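Local coordinates for uncharacterized protein Dfer_1899 (Dyadobacter fermentans, PDB 5HX0), which is of unknown function but, as a sialidase-domain protein with BNR-like repeats on a beta-propeller, probably acts on or binds carbohydrate, at residues L115-H119 with L168-L173; F60-K66 with D126-Q131. Where two conformers were deposited one is given. Residue numbers count along the deposited sequence, not the author numbering.

Contact 1 of 2, residues L115-H119 with L168-L173; sequences LIYSH and LGGYVL
L173, H119 and Y171 carry the largest buried areas where the outermost strand of one propeller blade, 114-117, meets strand 165-175 of the next blade. The axes of 115-117 and 168-173 approach to 9.3 Å at 130°, so this is packing of side chains between sheets, with Y117 CA 8.1 Å from L173 CA and H119 CA 9.5 Å from Y171 CA. A classic beta bulge at I116 and Y117, opposite L98, distorts the edge strand: I116 takes phi/psi -87/-47.

H119 (chi1 t) lays its flat imidazole face-to-face on Y171 (chi1 p), ring centroids 4.0 Å apart and planes at 24°, while H119 ND1 still hydrogen-bonds Y117 OH at 2.6 Å. Tyrosine at 171 offers a broad face for the stack and a hydroxyl that bonds S124. The forked end of L173 (chi1 m, chi2 off its usual wells at 147°) reaches Y117 with both methyls: CD1 lies a tight 3.3 Å from Y117 CB and CD2 3.9 Å from the Y117 ring centroid, a CH-pi contact over the face. Y117 (chi1 t) completes the aromatic cluster; its bond to H119 stays within 115-119, so the two segments meet by ring stacking, CH-pi and apolar contact.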
loop_
_atom_site.group_PDB
_atom_site.type_symbol
_atom_site.label_atom_id
_atom_site.label_comp_id
_atom_site.label_asym_id
_atom_site.label_seq_id
_atom_site.Cartn_x
_atom_site.Cartn_y
_atom_site.Cartn_z
ATOM N N LEU A 115 1.398 -1.329 -8.815
ATOM C CA LEU A 115 0.602 -0.553 -7.876
ATOM C C LEU A 115 0.232 0.794 -8.482
ATOM O O LEU A 115 1.099 1.532 -8.963
ATOM C CB LEU A 115 1.364 -0.342 -6.571
ATOM C CG LEU A 115 0.522 0.419 -5.544
ATOM C CD1 LEU A 115 -0.482 -0.477 -4.885
ATOM C CD2 LEU A 115 1.401 1.020 -4.513
ATOM N N ILE A 116 -1.061 1.092 -8.492
ATOM C CA ILE A 116 -1.526 2.450 -8.754
ATOM C C ILE A 116 -1.577 3.256 -7.464
ATOM O O ILE A 116 -1.073 4.378 -7.394
ATOM C CB ILE A 116 -2.906 2.440 -9.450
ATOM C CG1 ILE A 116 -2.808 1.857 -10.861
ATOM C CG2 ILE A 116 -3.477 3.879 -9.504
ATOM C CD1 ILE A 116 -4.205 1.591 -11.518
ATOM N N TYR A 117 -2.154 2.688 -6.409
ATOM C CA TYR A 117 -2.322 3.470 -5.192
ATOM C C TYR A 117 -2.605 2.598 -3.981
ATOM O O TYR A 117 -3.436 1.684 -4.045
ATOM C CB TYR A 117 -3.464 4.459 -5.364
ATOM C CG TYR A 117 -3.618 5.423 -4.201
ATOM C CD1 TYR A 117 -2.634 6.365 -3.915
ATOM C CD2 TYR A 117 -4.774 5.414 -3.425
ATOM C CE1 TYR A 117 -2.788 7.261 -2.855
ATOM C CE2 TYR A 117 -4.945 6.306 -2.371
ATOM C CZ TYR A 117 -3.941 7.225 -2.093
ATOM O OH TYR A 117 -4.111 8.099 -1.046
ATOM N N SER A 118 -1.926 2.905 -2.879
ATOM C CA SER A 118 -2.259 2.382 -1.558
ATOM C C SER A 118 -2.538 3.564 -0.643
ATOM O O SER A 118 -1.658 4.406 -0.417
ATOM C CB SER A 118 -1.131 1.519 -0.997
ATOM O OG SER A 118 0.129 2.141 -1.186
ATOM N N HIS A 119 -3.746 3.638 -0.134
ATOM C CA HIS A 119 -4.144 4.804 0.659
ATOM C C HIS A 119 -3.465 4.744 2.030
ATOM O O HIS A 119 -3.456 3.690 2.665
ATOM C CB HIS A 119 -5.667 4.809 0.798
ATOM C CG HIS A 119 -6.259 6.119 1.220
ATOM N ND1 HIS A 119 -5.846 7.338 0.713
ATOM C CD2 HIS A 119 -7.268 6.391 2.081
ATOM C CE1 HIS A 119 -6.587 8.297 1.242
ATOM N NE2 HIS A 119 -7.457 7.747 2.074
ATOM N N LEU A 168 -14.771 6.132 4.159
ATOM C CA LEU A 168 -14.016 7.372 3.951
ATOM C C LEU A 168 -14.499 8.198 2.769
ATOM O O LEU A 168 -14.048 9.345 2.611
ATOM C CB LEU A 168 -12.523 7.084 3.742
ATOM C CG LEU A 168 -11.746 6.468 4.902
ATOM C CD1 LEU A 168 -10.372 5.979 4.399
ATOM C CD2 LEU A 168 -11.598 7.508 6.020
ATOM N N GLY A 169 -15.354 7.648 1.919
ATOM C CA GLY A 169 -15.736 8.393 0.739
ATOM C C GLY A 169 -14.609 8.468 -0.281
ATOM O O GLY A 169 -13.618 7.736 -0.219
ATOM N N GLY A 170 -14.765 9.404 -1.222
ATOM C CA GLY A 170 -14.011 9.354 -2.451
ATOM C C GLY A 170 -12.630 10.003 -2.406
ATOM O O GLY A 170 -12.311 10.834 -1.550
ATOM N N TYR A 171 -11.801 9.590 -3.364
ATOM C CA TYR A 171 -10.551 10.266 -3.685
ATOM C C TYR A 171 -10.199 9.885 -5.116
ATOM O O TYR A 171 -10.598 8.824 -5.595
ATOM C CB TYR A 171 -9.412 9.901 -2.726
ATOM C CG TYR A 171 -9.341 8.475 -2.176
ATOM C CD1 TYR A 171 -8.698 7.452 -2.878
ATOM C CD2 TYR A 171 -9.848 8.190 -0.922
ATOM C CE1 TYR A 171 -8.592 6.160 -2.340
ATOM C CE2 TYR A 171 -9.763 6.921 -0.378
ATOM C CZ TYR A 171 -9.138 5.915 -1.080
ATOM O OH TYR A 171 -9.055 4.676 -0.485
ATOM N N VAL A 172 -9.497 10.774 -5.805
ATOM C CA VAL A 172 -9.188 10.609 -7.224
ATOM C C VAL A 172 -7.696 10.824 -7.416
ATOM O O VAL A 172 -7.137 11.811 -6.919
ATOM C CB VAL A 172 -9.985 11.604 -8.096
ATOM C CG1 VAL A 172 -9.717 11.365 -9.575
ATOM C CG2 VAL A 172 -11.470 11.499 -7.798
ATOM N N LEU A 173 -7.049 9.901 -8.117
ATOM C CA LEU A 173 -5.674 10.079 -8.557
ATOM C C LEU A 173 -5.657 10.493 -10.023
ATOM O O LEU A 173 -6.551 10.157 -10.800
ATOM C CB LEU A 173 -4.881 8.786 -8.372
ATOM C CG LEU A 173 -5.186 8.341 -6.949
ATOM C CD1 LEU A 173 -5.205 6.866 -6.864
ATOM C CD2 LEU A 173 -4.225 8.961 -5.970
#

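Contact 2 of 2, residues F60-K66 with D126-Q131; sequences FPSVIKK and DPCLLQ
Adjacent blades of the beta-propeller meet here through their innermost strands, 56-65 and 123-131, close to the centre of the molecule. Strands 60-65 and 128-131 run nearly parallel (12°, axes 6.0 Å apart), in register F60-D126 (CA atoms 5.2 Å apart), S62-C128 (5.5 Å) and I64-Q131 (6.6 Å). F60 and D126 both have positive phi, whereas 61-65 is extended.

Instead of a backbone ladder, side chains bridge the gap. S62, with chi1 p, is small enough to fit between the strands, and its OG donates to P127 O (2.8 Å) and accepts from L129 N (2.9 Å). Q131, extended with chi1 and chi2 t, sends NE2 to K65 O (2.8 Å), the long amide spanning the wider end. Water 1 donates to F60 O and to P127 O, each 2.9 Å from its oxygen. Between these bonds I64 CG2 lies 3.8 Å from L129 CB and 4.0 Å from Q131 CB. D126 OD1 sits over the F60 ring, 3.2 Å from CD2, and an acetate bound near D126 is consistent with a pocket.

Each strand pairs antiparallel with its own blade, 60-65 with 71-79 and 128-131 with 137-145; on the other flank, V63 packs on W370 and V372 of strand 367-375.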
loop_
_atom_site.group_PDB
_atom_site.type_symbol
_atom_site.label_atom_id
_atom_site.label_comp_id
_atom_site.label_asym_id
_atom_site.label_seq_id
_atom_site.Cartn_x
_atom_site.Cartn_y
_atom_site.Cartn_z
ATOM N N PHE A 60 -13.624 -5.724 -9.450
ATOM C CA PHE A 60 -14.060 -4.373 -9.806
ATOM C C PHE A 60 -13.113 -3.723 -10.817
ATOM O O PHE A 60 -12.440 -2.732 -10.489
ATOM C CB PHE A 60 -14.165 -3.500 -8.530
ATOM C CG PHE A 60 -14.817 -4.224 -7.348
ATOM C CD1 PHE A 60 -16.059 -4.844 -7.499
ATOM C CD2 PHE A 60 -14.178 -4.294 -6.119
ATOM C CE1 PHE A 60 -16.667 -5.536 -6.429
ATOM C CE2 PHE A 60 -14.771 -4.993 -5.035
ATOM C CZ PHE A 60 -16.021 -5.602 -5.193
ATOM N N PRO A 61 -13.018 -4.235 -12.042
ATOM C CA PRO A 61 -12.052 -3.670 -12.997
ATOM C C PRO A 61 -12.581 -2.459 -13.756
ATOM O O PRO A 61 -13.791 -2.261 -13.934
ATOM C CB PRO A 61 -11.805 -4.836 -13.960
ATOM C CG PRO A 61 -13.220 -5.505 -14.041
ATOM C CD PRO A 61 -13.754 -5.393 -12.610
ATOM N N SER A 62 -11.648 -1.610 -14.184
ATOM C CA SER A 62 -11.917 -0.671 -15.262
ATOM C C SER A 62 -10.721 -0.714 -16.200
ATOM O O SER A 62 -9.632 -1.158 -15.826
ATOM C CB SER A 62 -12.197 0.754 -14.755
ATOM O OG SER A 62 -11.071 1.309 -14.125
ATOM N N VAL A 63 -10.928 -0.278 -17.435
ATOM C CA VAL A 63 -9.895 -0.482 -18.452
ATOM C C VAL A 63 -9.969 0.605 -19.518
ATOM O O VAL A 63 -11.056 1.059 -19.904
ATOM C CB VAL A 63 -10.002 -1.915 -19.035
ATOM C CG1 VAL A 63 -11.414 -2.189 -19.588
ATOM C CG2 VAL A 63 -8.959 -2.152 -20.109
ATOM N N ILE A 64 -8.785 1.043 -19.968
ATOM C CA ILE A 64 -8.617 2.035 -21.032
ATOM C C ILE A 64 -7.599 1.469 -22.016
ATOM O O ILE A 64 -6.901 0.500 -21.719
ATOM C CB ILE A 64 -8.134 3.389 -20.482
ATOM C CG1 ILE A 64 -6.796 3.152 -19.765
ATOM C CG2 ILE A 64 -9.176 3.983 -19.487
ATOM C CD1 ILE A 64 -5.989 4.378 -19.507
ATOM N N LYS A 65 -7.522 2.072 -23.199
ATOM C CA LYS A 65 -6.458 1.756 -24.156
ATOM C C LYS A 65 -5.766 3.057 -24.540
ATOM O O LYS A 65 -6.421 3.982 -25.023
ATOM C CB LYS A 65 -6.996 1.038 -25.406
ATOM C CG LYS A 65 -5.881 0.677 -26.394
ATOM C CD LYS A 65 -6.396 -0.106 -27.615
ATOM C CE LYS A 65 -7.000 0.801 -28.693
ATOM N NZ LYS A 65 -8.404 1.278 -28.439
ATOM N N LYS A 66 -4.458 3.140 -24.301
ATOM C CA LYS A 66 -3.745 4.389 -24.538
ATOM C C LYS A 66 -3.463 4.577 -26.023
ATOM O O LYS A 66 -3.544 3.639 -26.817
ATOM C CB LYS A 66 -2.427 4.414 -23.767
ATOM C CG LYS A 66 -2.619 4.238 -22.270
ATOM C CD LYS A 66 -1.393 4.747 -21.502
ATOM C CE LYS A 66 -0.198 3.894 -21.759
ATOM N NZ LYS A 66 1.026 4.458 -21.089
ATOM N N ASP A 126 -12.810 -0.208 -5.923
ATOM C CA ASP A 126 -13.356 0.062 -7.255
ATOM C C ASP A 126 -12.643 1.171 -8.036
ATOM O O ASP A 126 -13.217 2.251 -8.232
ATOM C CB ASP A 126 -14.835 0.449 -7.145
ATOM C CG ASP A 126 -15.668 -0.580 -6.391
ATOM O OD1 ASP A 126 -15.115 -1.317 -5.553
ATOM O OD2 ASP A 126 -16.897 -0.645 -6.633
ATOM N N PRO A 127 -11.417 0.965 -8.503
ATOM C CA PRO A 127 -10.765 2.019 -9.301
ATOM C C PRO A 127 -11.516 2.222 -10.606
ATOM O O PRO A 127 -11.742 1.276 -11.359
ATOM C CB PRO A 127 -9.358 1.461 -9.555
ATOM C CG PRO A 127 -9.592 -0.091 -9.542
ATOM C CD PRO A 127 -10.682 -0.319 -8.520
ATOM N N CYS A 128 -11.883 3.467 -10.887
ATOM C CA CYS A 128 -12.601 3.798 -12.108
ATOM C C CYS A 128 -11.740 4.729 -12.957
ATOM O O CYS A 128 -11.572 5.897 -12.615
ATOM C CB CYS A 128 -13.950 4.433 -11.745
ATOM S SG CYS A 128 -15.054 3.150 -11.105
ATOM N N LEU A 129 -11.208 4.210 -14.057
ATOM C CA LEU A 129 -10.331 4.955 -14.954
ATOM C C LEU A 129 -11.133 5.770 -15.973
ATOM O O LEU A 129 -12.121 5.289 -16.544
ATOM C CB LEU A 129 -9.403 3.987 -15.697
ATOM C CG LEU A 129 -8.447 3.113 -14.875
ATOM C CD1 LEU A 129 -7.643 2.142 -15.780
ATOM C CD2 LEU A 129 -7.487 3.998 -14.082
ATOM N N LEU A 130 -10.694 7.007 -16.211
ATOM C CA LEU A 130 -11.150 7.798 -17.359
ATOM C C LEU A 130 -9.917 8.293 -18.104
ATOM O O LEU A 130 -9.046 8.918 -17.496
ATOM C CB LEU A 130 -11.993 9.006 -16.942
ATOM C CG LEU A 130 -12.415 9.908 -18.132
ATOM C CD1 LEU A 130 -13.404 9.172 -19.073
ATOM C CD2 LEU A 130 -13.027 11.218 -17.645
ATOM N N GLN A 131 -9.832 8.022 -19.402
ATOM C CA GLN A 131 -8.758 8.578 -20.217
ATOM C C GLN A 131 -9.317 9.719 -21.062
ATOM O O GLN A 131 -10.229 9.497 -21.860
ATOM C CB GLN A 131 -8.124 7.525 -21.120
ATOM C CG GLN A 131 -7.009 8.105 -21.996
ATOM C CD GLN A 131 -6.317 7.045 -22.811
ATOM O OE1 GLN A 131 -5.119 6.827 -22.658
ATOM N NE2 GLN A 131 -7.075 6.351 -23.654
HETATM O O HOH W 1 -13.995 -0.333 -10.436
#

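From the N terminus the chain passes 60-66, then 115-119, then 126-131 and last 168-173, so the loops closed by the two contacts cross instead of nesting. Contact 2 closes the first, between the inner strands of consecutive blades; contact 1 closes the second, farther from the chain centre, between the same two blades. Their centres lie 13 Å apart and their nearest atoms about 5 Å, without touching. Strand 123-131 links them: it supplies 126-131 to contact 2, while its S124 touches Y117 and H119 of contact 1. The blade interface is thus held at two depths, and S118 and H119 also meet the second subunit.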